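Local coordinates for protein inactive glucansucrase (Lactobacillus reuteri, PDB 5JBD) that is an inactive glucansucrase of glycosyl hydrolase family 70 that holds a calcium ion beside a TIM-type barrel, at residues A[189-194]-A[767-772]; A[217-222]-A[236-241]; A[246-251]-A[838-843]. One frame throughout, in Å; residues are numbered along the deposited sequence.

Contact 1: residues A[189-194]-A[767-772]; sequences IDSDQV and TNNRGM
Asn768 rests its CB against Ser191 OG, while its own side-chain oxygen is gripped by two backbone N-H groups. Arg770 N reaches Asn768 OD1 at 2.9 Å and Met772 N reaches the same Asn768 OD1 at 3.2 Å, from opposite faces of the amide plane, so the group is held on both sides. The first of these bonds makes an Asx turn, laid over a type I turn from Asn768 to Gly771. CG of Asn768 sits between the backbone N and the carbonyl carbon (chi1 68°), which starts the amide back over its own turn. Asn768 O is also doubly engaged: Thr767 OG1 donates in the carbonyl plane, on a lone pair, and Gly771 N closes the turn.

This braced turn offers Asn769 N to Ser191 OG, 3.1 Å away, in a bond bent to 142°. Ser191 belongs to a second type I turn, from Ile189 to Asp192, so the two turns meet directly. Beside the bond, Asn769 CB packs on Asp190 O at 3.5 Å. Gln193 braces the first segment from within: its chain bends at chi2 (-73°), and NE2 donates to Asp190 O at 2.9 Å, with that oxygen lying in the amide plane. Just after the turn at Ile189 to Asp192 and just before the one at Asn768 to Gly771, Thr767 N donates to Gln193 O (3.0 Å), an antiparallel hydrogen-bonded pair, and Gln193 CB lies 3.5 Å from Thr767 O. Arg766 ties in from just outside, bonded to Ser191 O and salt-bridged to Asp192.

The contact thus sits at one end of a strand pairing: strand 193-197 runs between strands 758-767 and 841-845 of a six-stranded antiparallel sheet, and Gln193 and Val194 touch Ser845 and Thr844 on the latter.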
ATOM      1  N   ILE A 189      -0.737 -11.274  -4.780  1.00 33.11           N
ATOM      2  CA  ILE A 189      -1.496 -12.015  -5.786  1.00 33.77           C
ATOM      3  C   ILE A 189      -2.925 -11.476  -5.773  1.00 33.23           C
ATOM      4  O   ILE A 189      -3.725 -11.814  -4.891  1.00 32.13           O
ATOM      5  CB  ILE A 189      -1.471 -13.551  -5.551  1.00 36.57           C
ATOM      6  CG1 ILE A 189      -0.021 -14.068  -5.527  1.00 40.19           C
ATOM      7  CG2 ILE A 189      -2.269 -14.265  -6.642  1.00 37.48           C
ATOM      8  CD1 ILE A 189       0.584 -14.139  -4.139  1.00 44.81           C
ATOM      9  N   ASP A 190      -3.240 -10.666  -6.787  1.00 30.99           N
ATOM     10  CA  ASP A 190      -4.495  -9.909  -6.856  1.00 31.39           C
ATOM     11  C   ASP A 190      -5.726 -10.758  -6.652  1.00 30.58           C
ATOM     12  O   ASP A 190      -6.595 -10.426  -5.842  1.00 32.60           O
ATOM     13  CB  ASP A 190      -4.645  -9.230  -8.222  1.00 32.63           C
ATOM     14  CG  ASP A 190      -3.633  -8.144  -8.457  1.00 32.90           C
ATOM     15  OD1 ASP A 190      -3.131  -7.561  -7.480  1.00 33.82           O
ATOM     16  OD2 ASP A 190      -3.370  -7.853  -9.648  1.00 37.95           O
ATOM     17  N   SER A 191      -5.788 -11.869  -7.372  1.00 30.34           N
ATOM     18  CA  SER A 191      -6.983 -12.690  -7.354  1.00 31.61           C
ATOM     19  C   SER A 191      -6.922 -13.898  -6.364  1.00 30.10           C
ATOM     20  O   SER A 191      -7.647 -14.879  -6.519  1.00 31.71           O
ATOM     21  CB  SER A 191      -7.364 -12.996  -8.803  1.00 33.47           C
ATOM     22  OG  SER A 191      -7.827 -11.747  -9.390  1.00 35.67           O
ATOM     23  N   ASP A 192      -6.090 -13.773  -5.320  1.00 28.46           N
ATOM     24  CA  ASP A 192      -6.139 -14.661  -4.130  1.00 28.59           C
ATOM     25  C   ASP A 192      -7.023 -14.026  -3.057  1.00 26.97           C
ATOM     26  O   ASP A 192      -6.538 -13.395  -2.119  1.00 26.90           O
ATOM     27  CB  ASP A 192      -4.721 -14.961  -3.594  1.00 27.46           C
ATOM     28  CG  ASP A 192      -4.061 -16.144  -4.287  1.00 28.19           C
ATOM     29  OD1 ASP A 192      -4.650 -16.727  -5.239  1.00 28.34           O
ATOM     30  OD2 ASP A 192      -2.939 -16.503  -3.869  1.00 27.24           O
ATOM     31  N   GLN A 193      -8.329 -14.180  -3.232  1.00 27.80           N
ATOM     32  CA  GLN A 193      -9.328 -13.487  -2.427  1.00 28.76           C
ATOM     33  C   GLN A 193     -10.495 -14.373  -2.096  1.00 29.05           C
ATOM     34  O   GLN A 193     -10.849 -15.300  -2.825  1.00 28.35           O
ATOM     35  CB  GLN A 193      -9.919 -12.281  -3.168  1.00 29.02           C
ATOM     36  CG  GLN A 193      -8.939 -11.275  -3.736  1.00 29.78           C
ATOM     37  CD  GLN A 193      -8.277 -10.405  -2.693  1.00 31.34           C
ATOM     38  OE1 GLN A 193      -8.740 -10.292  -1.549  1.00 31.30           O
ATOM     39  NE2 GLN A 193      -7.184  -9.763  -3.087  1.00 33.20           N
ATOM     40  N   VAL A 194     -11.137 -13.997  -1.003  1.00 28.58           N
ATOM     41  CA  VAL A 194     -12.400 -14.525  -0.611  1.00 29.49           C
ATOM     42  C   VAL A 194     -13.301 -13.326  -0.259  1.00 29.07           C
ATOM     43  O   VAL A 194     -12.836 -12.351   0.327  1.00 28.76           O
ATOM     44  CB  VAL A 194     -12.090 -15.513   0.549  1.00 30.93           C
ATOM     45  CG1 VAL A 194     -12.690 -15.096   1.871  1.00 32.41           C
ATOM     46  CG2 VAL A 194     -12.323 -16.960   0.125  1.00 30.08           C
ATOM     47  N   THR A 767     -13.057 -15.858  -4.815  1.00 28.31           N
ATOM     48  CA  THR A 767     -13.247 -14.895  -5.904  1.00 27.87           C
ATOM     49  C   THR A 767     -11.951 -14.312  -6.442  1.00 28.04           C
ATOM     50  O   THR A 767     -10.889 -14.431  -5.820  1.00 27.66           O
ATOM     51  CB  THR A 767     -14.114 -13.700  -5.449  1.00 27.71           C
ATOM     52  OG1 THR A 767     -13.402 -12.914  -4.483  1.00 26.67           O
ATOM     53  CG2 THR A 767     -15.439 -14.175  -4.870  1.00 28.54           C
ATOM     54  N   ASN A 768     -12.073 -13.651  -7.600  1.00 27.92           N
ATOM     55  CA  ASN A 768     -11.013 -12.787  -8.120  1.00 28.85           C
ATOM     56  C   ASN A 768     -11.049 -11.430  -7.391  1.00 28.29           C
ATOM     57  O   ASN A 768     -11.813 -11.251  -6.424  1.00 26.61           O
ATOM     58  CB  ASN A 768     -11.139 -12.638  -9.651  1.00 29.90           C
ATOM     59  CG  ASN A 768     -12.375 -11.860 -10.094  1.00 32.00           C
ATOM     60  OD1 ASN A 768     -13.070 -11.222  -9.298  1.00 30.74           O
ATOM     61  ND2 ASN A 768     -12.654 -11.913 -11.393  1.00 33.01           N
ATOM     62  N   ASN A 769     -10.253 -10.476  -7.867  1.00 27.77           N
ATOM     63  CA  ASN A 769     -10.158  -9.157  -7.224  1.00 26.96           C
ATOM     64  C   ASN A 769     -11.378  -8.232  -7.415  1.00 27.06           C
ATOM     65  O   ASN A 769     -11.407  -7.133  -6.860  1.00 25.64           O
ATOM     66  CB  ASN A 769      -8.867  -8.447  -7.623  1.00 26.64           C
ATOM     67  CG  ASN A 769      -8.794  -8.118  -9.108  1.00 26.78           C
ATOM     68  OD1 ASN A 769      -9.672  -8.479  -9.894  1.00 25.45           O
ATOM     69  ND2 ASN A 769      -7.708  -7.472  -9.498  1.00 26.13           N
ATOM     70  N   ARG A 770     -12.371  -8.672  -8.184  1.00 27.46           N
ATOM     71  CA  ARG A 770     -13.662  -7.983  -8.259  1.00 28.95           C
ATOM     72  C   ARG A 770     -14.793  -8.676  -7.463  1.00 29.00           C
ATOM     73  O   ARG A 770     -15.948  -8.271  -7.540  1.00 27.97           O
ATOM     74  CB  ARG A 770     -14.086  -7.812  -9.714  1.00 29.39           C
ATOM     75  CG  ARG A 770     -13.089  -7.061 -10.581  1.00 30.91           C
ATOM     76  CD  ARG A 770     -13.662  -6.817 -11.982  1.00 30.12           C
ATOM     77  NE  ARG A 770     -14.924  -6.074 -11.946  1.00 30.40           N
ATOM     78  CZ  ARG A 770     -15.046  -4.770 -11.690  1.00 31.15           C
ATOM     79  NH1 ARG A 770     -13.989  -3.993 -11.427  1.00 34.53           N
ATOM     80  NH2 ARG A 770     -16.249  -4.219 -11.702  1.00 32.29           N
ATOM     81  N   GLY A 771     -14.472  -9.700  -6.674  1.00 31.03           N
ATOM     82  CA  GLY A 771     -15.509 -10.431  -5.932  1.00 31.89           C
ATOM     83  C   GLY A 771     -16.390 -11.338  -6.784  1.00 34.32           C
ATOM     84  O   GLY A 771     -17.460 -11.740  -6.356  1.00 34.89           O
ATOM     85  N   MET A 772     -15.936 -11.676  -7.987  1.00 35.36           N
ATOM     86  CA  MET A 772     -16.624 -12.650  -8.818  1.00 39.00           C
ATOM     87  C   MET A 772     -16.009 -14.017  -8.551  1.00 36.05           C
ATOM     88  O   MET A 772     -14.790 -14.149  -8.498  1.00 32.72           O
ATOM     89  CB  MET A 772     -16.491 -12.289 -10.300  1.00 44.34           C
ATOM     90  CG  MET A 772     -17.102 -10.933 -10.648  1.00 52.34           C
ATOM     91  SD  MET A 772     -18.882 -10.811 -10.283  1.00 61.30           S
ATOM     92  CE  MET A 772     -18.986  -9.183  -9.525  1.00 63.36           C
TER

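Contact 2: residues A[217-222]-A[236-241]. With CA (calcium ion), chain C.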
ATOM      1  N   ARG A 217     -21.804  -3.693   1.343  1.00 28.53           N
ATOM      2  CA  ARG A 217     -20.826  -4.403   0.528  1.00 28.43           C
ATOM      3  C   ARG A 217     -21.020  -4.128  -0.979  1.00 28.67           C
ATOM      4  O   ARG A 217     -20.971  -5.052  -1.799  1.00 30.05           O
ATOM      5  CB  ARG A 217     -20.825  -5.923   0.835  1.00 28.51           C
ATOM      6  CG  ARG A 217     -20.385  -6.282   2.263  1.00 28.55           C
ATOM      7  CD  ARG A 217     -20.041  -7.768   2.436  1.00 28.21           C
ATOM      8  NE  ARG A 217     -19.556  -8.067   3.791  1.00 28.55           N
ATOM      9  CZ  ARG A 217     -20.191  -8.793   4.736  1.00 28.91           C
ATOM     10  NH1 ARG A 217     -21.368  -9.384   4.517  1.00 27.80           N
ATOM     11  NH2 ARG A 217     -19.619  -8.946   5.927  1.00 28.69           N
ATOM     12  N   LEU A 218     -21.260  -2.868  -1.334  1.00 28.49           N
ATOM     13  CA  LEU A 218     -21.340  -2.487  -2.750  1.00 29.25           C
ATOM     14  C   LEU A 218     -19.907  -2.496  -3.241  1.00 27.00           C
ATOM     15  O   LEU A 218     -19.111  -1.657  -2.831  1.00 27.17           O
ATOM     16  CB  LEU A 218     -21.972  -1.111  -2.936  1.00 29.41           C
ATOM     17  CG  LEU A 218     -23.392  -0.938  -2.386  1.00 31.93           C
ATOM     18  CD1 LEU A 218     -23.962   0.420  -2.769  1.00 30.65           C
ATOM     19  CD2 LEU A 218     -24.340  -2.050  -2.828  1.00 33.17           C
ATOM     20  N   MET A 219     -19.550  -3.501  -4.033  1.00 26.35           N
ATOM     21  CA  MET A 219     -18.160  -3.667  -4.473  1.00 26.37           C
ATOM     22  C   MET A 219     -17.953  -3.069  -5.868  1.00 25.34           C
ATOM     23  O   MET A 219     -18.866  -3.021  -6.665  1.00 26.26           O
ATOM     24  CB  MET A 219     -17.764  -5.139  -4.478  1.00 27.66           C
ATOM     25  CG  MET A 219     -17.767  -5.742  -3.081  1.00 29.25           C
ATOM     26  SD  MET A 219     -17.138  -7.412  -3.070  1.00 32.89           S
ATOM     27  CE  MET A 219     -15.406  -7.203  -3.357  1.00 33.31           C
ATOM     28  N   ASN A 220     -16.743  -2.597  -6.110  1.00 24.33           N
ATOM     29  CA  ASN A 220     -16.314  -2.092  -7.412  1.00 25.52           C
ATOM     30  C   ASN A 220     -17.023  -0.790  -7.798  1.00 24.74           C
ATOM     31  O   ASN A 220     -17.106  -0.462  -8.978  1.00 25.39           O
ATOM     32  CB  ASN A 220     -16.484  -3.161  -8.518  1.00 26.75           C
ATOM     33  CG  ASN A 220     -15.912  -4.512  -8.124  1.00 26.43           C
ATOM     34  OD1 ASN A 220     -14.707  -4.671  -7.924  1.00 26.24           O
ATOM     35  ND2 ASN A 220     -16.783  -5.494  -7.999  1.00 28.56           N
ATOM     36  N   ARG A 221     -17.467  -0.010  -6.808  1.00 25.40           N
ATOM     37  CA  ARG A 221     -18.041   1.314  -7.055  1.00 25.98           C
ATOM     38  C   ARG A 221     -16.902   2.318  -7.103  1.00 24.49           C
ATOM     39  O   ARG A 221     -16.895   3.332  -6.389  1.00 24.30           O
ATOM     40  CB  ARG A 221     -19.087   1.681  -6.001  1.00 27.80           C
ATOM     41  CG  ARG A 221     -20.287   0.737  -5.935  1.00 29.77           C
ATOM     42  CD  ARG A 221     -21.006   0.612  -7.274  1.00 31.92           C
ATOM     43  NE  ARG A 221     -22.328   0.017  -7.099  1.00 33.37           N
ATOM     44  CZ  ARG A 221     -23.471   0.683  -6.882  1.00 37.60           C
ATOM     45  NH1 ARG A 221     -23.532   2.021  -6.831  1.00 36.57           N
ATOM     46  NH2 ARG A 221     -24.592  -0.011  -6.718  1.00 41.51           N
ATOM     47  N   THR A 222     -15.978   2.029  -8.016  1.00 24.22           N
ATOM     48  CA  THR A 222     -14.651   2.612  -8.085  1.00 23.05           C
ATOM     49  C   THR A 222     -14.573   3.530  -9.291  1.00 23.16           C
ATOM     50  O   THR A 222     -15.114   3.205 -10.351  1.00 23.03           O
ATOM     51  CB  THR A 222     -13.608   1.510  -8.254  1.00 23.57           C
ATOM     52  OG1 THR A 222     -14.032   0.583  -9.277  1.00 24.22           O
ATOM     53  CG2 THR A 222     -13.440   0.746  -6.916  1.00 23.51           C
ATOM     54  N   PRO A 236     -10.515  -2.667  -9.704  1.00 23.13           N
ATOM     55  CA  PRO A 236     -10.988  -3.692  -8.750  1.00 24.31           C
ATOM     56  C   PRO A 236     -11.176  -3.215  -7.315  1.00 24.32           C
ATOM     57  O   PRO A 236     -10.458  -2.321  -6.839  1.00 23.72           O
ATOM     58  CB  PRO A 236      -9.877  -4.754  -8.805  1.00 24.49           C
ATOM     59  CG  PRO A 236      -8.643  -3.975  -9.127  1.00 24.12           C
ATOM     60  CD  PRO A 236      -9.095  -2.886 -10.065  1.00 23.67           C
ATOM     61  N   GLU A 237     -12.129  -3.834  -6.627  1.00 25.61           N
ATOM     62  CA  GLU A 237     -12.365  -3.559  -5.211  1.00 24.74           C
ATOM     63  C   GLU A 237     -11.223  -4.079  -4.334  1.00 24.78           C
ATOM     64  O   GLU A 237     -10.860  -3.430  -3.338  1.00 23.57           O
ATOM     65  CB  GLU A 237     -13.675  -4.205  -4.748  1.00 25.63           C
ATOM     66  CG  GLU A 237     -14.071  -3.889  -3.292  1.00 24.68           C
ATOM     67  CD  GLU A 237     -14.269  -2.410  -3.065  1.00 24.59           C
ATOM     68  OE1 GLU A 237     -15.137  -1.848  -3.770  1.00 25.35           O
ATOM     69  OE2 GLU A 237     -13.535  -1.804  -2.243  1.00 24.50           O
ATOM     70  N   LEU A 238     -10.672  -5.238  -4.694  1.00 24.97           N
ATOM     71  CA  LEU A 238      -9.750  -5.975  -3.806  1.00 26.05           C
ATOM     72  C   LEU A 238      -8.288  -5.894  -4.241  1.00 26.04           C
ATOM     73  O   LEU A 238      -7.971  -6.064  -5.431  1.00 26.52           O
ATOM     74  CB  LEU A 238     -10.184  -7.439  -3.725  1.00 26.69           C
ATOM     75  CG  LEU A 238     -11.645  -7.687  -3.324  1.00 27.46           C
ATOM     76  CD1 LEU A 238     -11.981  -9.172  -3.340  1.00 28.38           C
ATOM     77  CD2 LEU A 238     -11.966  -7.099  -1.958  1.00 28.15           C
ATOM     78  N   LEU A 239      -7.414  -5.616  -3.273  1.00 24.94           N
ATOM     79  CA  LEU A 239      -5.957  -5.638  -3.447  1.00 25.70           C
ATOM     80  C   LEU A 239      -5.325  -6.718  -2.564  1.00 25.40           C
ATOM     81  O   LEU A 239      -4.889  -7.762  -3.066  1.00 26.40           O
ATOM     82  CB  LEU A 239      -5.350  -4.269  -3.105  1.00 25.88           C
ATOM     83  CG  LEU A 239      -5.762  -3.094  -3.994  1.00 27.43           C
ATOM     84  CD1 LEU A 239      -5.165  -1.798  -3.453  1.00 27.02           C
ATOM     85  CD2 LEU A 239      -5.344  -3.341  -5.447  1.00 28.36           C
ATOM     86  N   VAL A 240      -5.315  -6.475  -1.254  1.00 25.82           N
ATOM     87  CA  VAL A 240      -4.680  -7.380  -0.276  1.00 26.78           C
ATOM     88  C   VAL A 240      -5.180  -7.028   1.119  1.00 26.45           C
ATOM     89  O   VAL A 240      -5.559  -5.877   1.376  1.00 26.55           O
ATOM     90  CB  VAL A 240      -3.132  -7.295  -0.351  1.00 26.66           C
ATOM     91  CG1 VAL A 240      -2.612  -5.966   0.194  1.00 26.81           C
ATOM     92  CG2 VAL A 240      -2.474  -8.469   0.375  1.00 28.70           C
ATOM     93  N   GLY A 241      -5.185  -8.013   2.015  1.00 27.43           N
ATOM     94  CA  GLY A 241      -5.585  -7.809   3.413  1.00 26.67           C
ATOM     95  C   GLY A 241      -7.077  -7.899   3.626  1.00 25.88           C
ATOM     96  O   GLY A 241      -7.785  -8.429   2.783  1.00 24.34           O
TER
HETATM   97 CA    CA C1701     -11.342  -2.024  -1.557  1.00 22.75          CA
HETATM   98  O   HOH W   1     -17.043   0.028  -3.853  1.00 22.57           O
HETATM   99  O   HOH W   2     -11.815  -0.929   0.536  1.00 26.28           O
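Glu237 and Asn220 exchange a pair of hydrogen bonds, each side chain reaching for the other's backbone N-H. Asn220 N donates to Glu237 OE1 at 2.9 Å, on the anti lone pair, the one turned away from the other carboxylate oxygen. In return Glu237 N donates to Asn220 OD1 at 3.0 Å, tilted 22° from the carbonyl plane. The other end of the Asn220 amide is satisfied too, since ND2 donates to Arg770 O, and Thr222 OG1 is bonded to Ser235 O.

Glu237 OE1 has a second partner, a water that donates to it at 2.7 Å. The same water donates to Leu218 O and accepts from Arg221 N, so one molecule settles two backbone groups of 217-222 and links them to the carboxylate. The second oxygen serves the metal: Glu237 OE2 lies 2.3 Å from the calcium ion, and the backbone Glu237 O also binds calcium at 2.3 Å. One residue therefore grips the ion twice. CG stands anti to the backbone N (chi1 -176°), and the bend at chi2 (61°) sets CD back from that extended course. Calcium on one oxygen and two donors on the other would both favour a charged carboxylate.

Met219 fills the apolar side. Crossing the Glu237 side chain at about a right angle, it lays CE against Glu237 CG at 3.6 Å and against Leu238 CD2 at 3.7 Å, sheltering the aliphatic part of the glutamate.

Around the metal, Asp243 OD1, Asn287 O, Asn751 OD1 and a second water 2.4 Å from the calcium ion join the carboxylate oxygen and carbonyl of Glu237. Backed by second-shell Asn220, this is consistent with a structural calcium site, where ligands from distant parts of the chain meet.

Contact 3: residues A[246-251]-A[838-843]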
ATOM      1  N   ASN A 246     -16.124   0.366   2.295  1.00 26.53           N
ATOM      2  CA  ASN A 246     -16.303   1.821   2.204  1.00 26.23           C
ATOM      3  C   ASN A 246     -17.643   2.266   1.575  1.00 25.82           C
ATOM      4  O   ASN A 246     -17.865   3.466   1.403  1.00 25.07           O
ATOM      5  CB  ASN A 246     -15.086   2.458   1.504  1.00 26.72           C
ATOM      6  CG  ASN A 246     -13.852   2.524   2.417  1.00 26.73           C
ATOM      7  OD1 ASN A 246     -13.832   3.292   3.389  1.00 28.56           O
ATOM      8  ND2 ASN A 246     -12.829   1.742   2.116  1.00 26.22           N
ATOM      9  N   SER A 247     -18.534   1.323   1.254  1.00 25.11           N
ATOM     10  CA  SER A 247     -19.944   1.638   0.928  1.00 25.90           C
ATOM     11  C   SER A 247     -20.846   1.671   2.179  1.00 26.85           C
ATOM     12  O   SER A 247     -21.982   2.135   2.101  1.00 28.85           O
ATOM     13  CB  SER A 247     -20.510   0.622  -0.052  1.00 25.19           C
ATOM     14  OG  SER A 247     -20.774  -0.624   0.581  1.00 26.61           O
ATOM     15  N   ASN A 248     -20.366   1.163   3.317  1.00 26.65           N
ATOM     16  CA  ASN A 248     -21.190   1.133   4.540  1.00 27.07           C
ATOM     17  C   ASN A 248     -21.277   2.548   5.128  1.00 27.29           C
ATOM     18  O   ASN A 248     -20.240   3.127   5.444  1.00 27.65           O
ATOM     19  CB  ASN A 248     -20.598   0.145   5.555  1.00 27.32           C
ATOM     20  CG  ASN A 248     -21.456  -0.004   6.804  1.00 29.96           C
ATOM     21  OD1 ASN A 248     -21.792   0.989   7.453  1.00 31.98           O
ATOM     22  ND2 ASN A 248     -21.827  -1.242   7.141  1.00 28.85           N
ATOM     23  N   PRO A 249     -22.500   3.106   5.292  1.00 27.81           N
ATOM     24  CA  PRO A 249     -22.619   4.476   5.831  1.00 27.89           C
ATOM     25  C   PRO A 249     -21.953   4.727   7.185  1.00 27.83           C
ATOM     26  O   PRO A 249     -21.474   5.839   7.429  1.00 27.77           O
ATOM     27  CB  PRO A 249     -24.136   4.700   5.931  1.00 29.34           C
ATOM     28  CG  PRO A 249     -24.716   3.766   4.941  1.00 30.20           C
ATOM     29  CD  PRO A 249     -23.817   2.555   4.947  1.00 29.61           C
ATOM     30  N   VAL A 250     -21.900   3.708   8.046  1.00 28.01           N
ATOM     31  CA  VAL A 250     -21.191   3.813   9.339  1.00 27.93           C
ATOM     32  C   VAL A 250     -19.676   3.919   9.126  1.00 26.45           C
ATOM     33  O   VAL A 250     -19.002   4.720   9.788  1.00 25.63           O
ATOM     34  CB  VAL A 250     -21.559   2.657  10.318  1.00 29.00           C
ATOM     35  CG1 VAL A 250     -20.761   2.766  11.614  1.00 30.18           C
ATOM     36  CG2 VAL A 250     -23.060   2.662  10.633  1.00 29.33           C
ATOM     37  N   VAL A 251     -19.145   3.130   8.198  1.00 25.82           N
ATOM     38  CA  VAL A 251     -17.735   3.219   7.834  1.00 24.98           C
ATOM     39  C   VAL A 251     -17.433   4.600   7.226  1.00 24.54           C
ATOM     40  O   VAL A 251     -16.381   5.201   7.512  1.00 24.86           O
ATOM     41  CB  VAL A 251     -17.316   2.078   6.881  1.00 24.86           C
ATOM     42  CG1 VAL A 251     -15.867   2.249   6.413  1.00 24.71           C
ATOM     43  CG2 VAL A 251     -17.464   0.738   7.588  1.00 25.87           C
ATOM     44  N   ALA A 838     -16.076  -8.377  10.738  1.00 30.77           N
ATOM     45  CA  ALA A 838     -16.426  -8.732   9.358  1.00 30.89           C
ATOM     46  C   ALA A 838     -17.599  -7.949   8.784  1.00 31.36           C
ATOM     47  O   ALA A 838     -17.640  -7.688   7.573  1.00 29.33           O
ATOM     48  CB  ALA A 838     -16.704 -10.221   9.245  1.00 31.95           C
ATOM     49  N   LYS A 839     -18.544  -7.556   9.639  1.00 31.04           N
ATOM     50  CA  LYS A 839     -19.699  -6.794   9.172  1.00 32.81           C
ATOM     51  C   LYS A 839     -19.321  -5.477   8.480  1.00 30.83           C
ATOM     52  O   LYS A 839     -20.109  -4.978   7.685  1.00 31.88           O
ATOM     53  CB  LYS A 839     -20.709  -6.546  10.297  1.00 34.03           C
ATOM     54  CG  LYS A 839     -20.298  -5.541  11.353  1.00 36.49           C
ATOM     55  CD  LYS A 839     -21.343  -5.512  12.466  1.00 40.03           C
ATOM     56  CE  LYS A 839     -21.038  -4.437  13.492  1.00 42.36           C
ATOM     57  NZ  LYS A 839     -21.947  -4.526  14.671  1.00 46.71           N
ATOM     58  N   TYR A 840     -18.125  -4.944   8.771  1.00 29.36           N
ATOM     59  CA  TYR A 840     -17.602  -3.737   8.127  1.00 28.23           C
ATOM     60  C   TYR A 840     -16.588  -4.006   6.999  1.00 28.59           C
ATOM     61  O   TYR A 840     -15.885  -3.073   6.564  1.00 27.51           O
ATOM     62  CB  TYR A 840     -16.954  -2.827   9.187  1.00 28.01           C
ATOM     63  CG  TYR A 840     -17.903  -2.281  10.218  1.00 28.88           C
ATOM     64  CD1 TYR A 840     -19.104  -1.671   9.841  1.00 29.24           C
ATOM     65  CD2 TYR A 840     -17.610  -2.360  11.582  1.00 29.91           C
ATOM     66  CE1 TYR A 840     -19.973  -1.171  10.785  1.00 30.27           C
ATOM     67  CE2 TYR A 840     -18.483  -1.861  12.537  1.00 30.15           C
ATOM     68  CZ  TYR A 840     -19.658  -1.267  12.135  1.00 30.26           C
ATOM     69  OH  TYR A 840     -20.540  -0.762  13.064  1.00 30.41           O
ATOM     70  N   GLN A 841     -16.528  -5.250   6.512  1.00 28.47           N
ATOM     71  CA  GLN A 841     -15.494  -5.699   5.563  1.00 28.08           C
ATOM     72  C   GLN A 841     -16.119  -6.426   4.369  1.00 28.22           C
ATOM     73  O   GLN A 841     -17.134  -7.127   4.519  1.00 28.32           O
ATOM     74  CB  GLN A 841     -14.501  -6.632   6.276  1.00 27.21           C
ATOM     75  CG  GLN A 841     -13.747  -5.939   7.395  1.00 26.47           C
ATOM     76  CD  GLN A 841     -12.929  -6.886   8.260  1.00 28.40           C
ATOM     77  OE1 GLN A 841     -12.509  -7.962   7.830  1.00 27.51           O
ATOM     78  NE2 GLN A 841     -12.679  -6.464   9.489  1.00 28.96           N
ATOM     79  N   ASN A 842     -15.507  -6.243   3.198  1.00 27.22           N
ATOM     80  CA  ASN A 842     -15.944  -6.891   1.959  1.00 26.49           C
ATOM     81  C   ASN A 842     -15.407  -8.305   1.827  1.00 26.10           C
ATOM     82  O   ASN A 842     -16.063  -9.157   1.227  1.00 25.10           O
ATOM     83  CB  ASN A 842     -15.456  -6.108   0.720  1.00 26.42           C
ATOM     84  CG  ASN A 842     -16.180  -4.787   0.517  1.00 27.08           C
ATOM     85  OD1 ASN A 842     -15.565  -3.796   0.062  1.00 30.20           O
ATOM     86  ND2 ASN A 842     -17.458  -4.751   0.808  1.00 24.57           N
ATOM     87  N   GLY A 843     -14.222  -8.555   2.386  1.00 25.43           N
ATOM     88  CA  GLY A 843     -13.560  -9.839   2.227  1.00 25.39           C
ATOM     89  C   GLY A 843     -12.124  -9.737   2.657  1.00 24.96           C
ATOM     90  O   GLY A 843     -11.728  -8.756   3.292  1.00 26.05           O
TER
HETATM   91  O   HOH W   3     -20.981  -3.394   5.584  1.00 25.54           O
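Tyr840 slides past Val251 in the opposite direction, and its side chain can be followed outward atom by atom. CB is the first to meet it, with Val251 CG2 at 3.9 Å from Tyr840 CB. CG then stands anti to the carbonyl carbon (chi1 -64°), and the ring begins beside the same methyl: Val251 CG2 comes to 3.7 Å from Tyr840 CD1, obliquely to the ring. CD1 also has a polar neighbour at the ring edge, Asn248 ND2 at 3.9 Å, near the ring plane, with the amide plane turned 74° from that of the ring. One atom further out, CE1 lies 4.1 Å from Val250 CG1. The tip ends on the same methyl, Tyr840 OH being 3.8 Å from Val250 CG1. Over the centre of one ring face lies CG of the adjacent Lys839.

The hydrogen-bonded link from Asn248 runs through a water. Its ND2 donates to a water 2.8 Å away, which passes a hydrogen bond to Lys839 O, also 2.8 Å from the water; a glycerol molecule, probably from the crystallisation liquor, takes another bond from ND2. OD1 is used within its own segment, accepting from Val250 N at 2.8 Å in the carbonyl plane and more weakly from Val251 N.

That makes Asn248 the N-cap of helix 249-263, with its amide divided between two tasks: oxygen to the first turn of the helix, nitrogen to solvent and ring edge. The buried contact sets this capped helix start, with its two valines, against a tyrosine that leads into strand 841-845.

Overall arrangement
The three contacts lie side by side: contact 2 is about 9 Å from contact 1 and about 11 Å from contact 3, centre to centre, while 1 and 3 are about 17 Å apart. Arg770 O and Asn769 O join contact 1 to contact 2; Arg217 joins contact 2 to contact 3 through Gln841 O and Ala838 O. Along the chain contact 2 nests inside the loop closed by contact 1, whereas contacts 1 and 3 cross. Strands 193-197 and 841-845, neighbours in one antiparallel sheet, carry contacts 1 and 3. Early and late parts of the chain thus meet beside the calcium ion and the barrel, consistent with the circularly permuted layout of family 70.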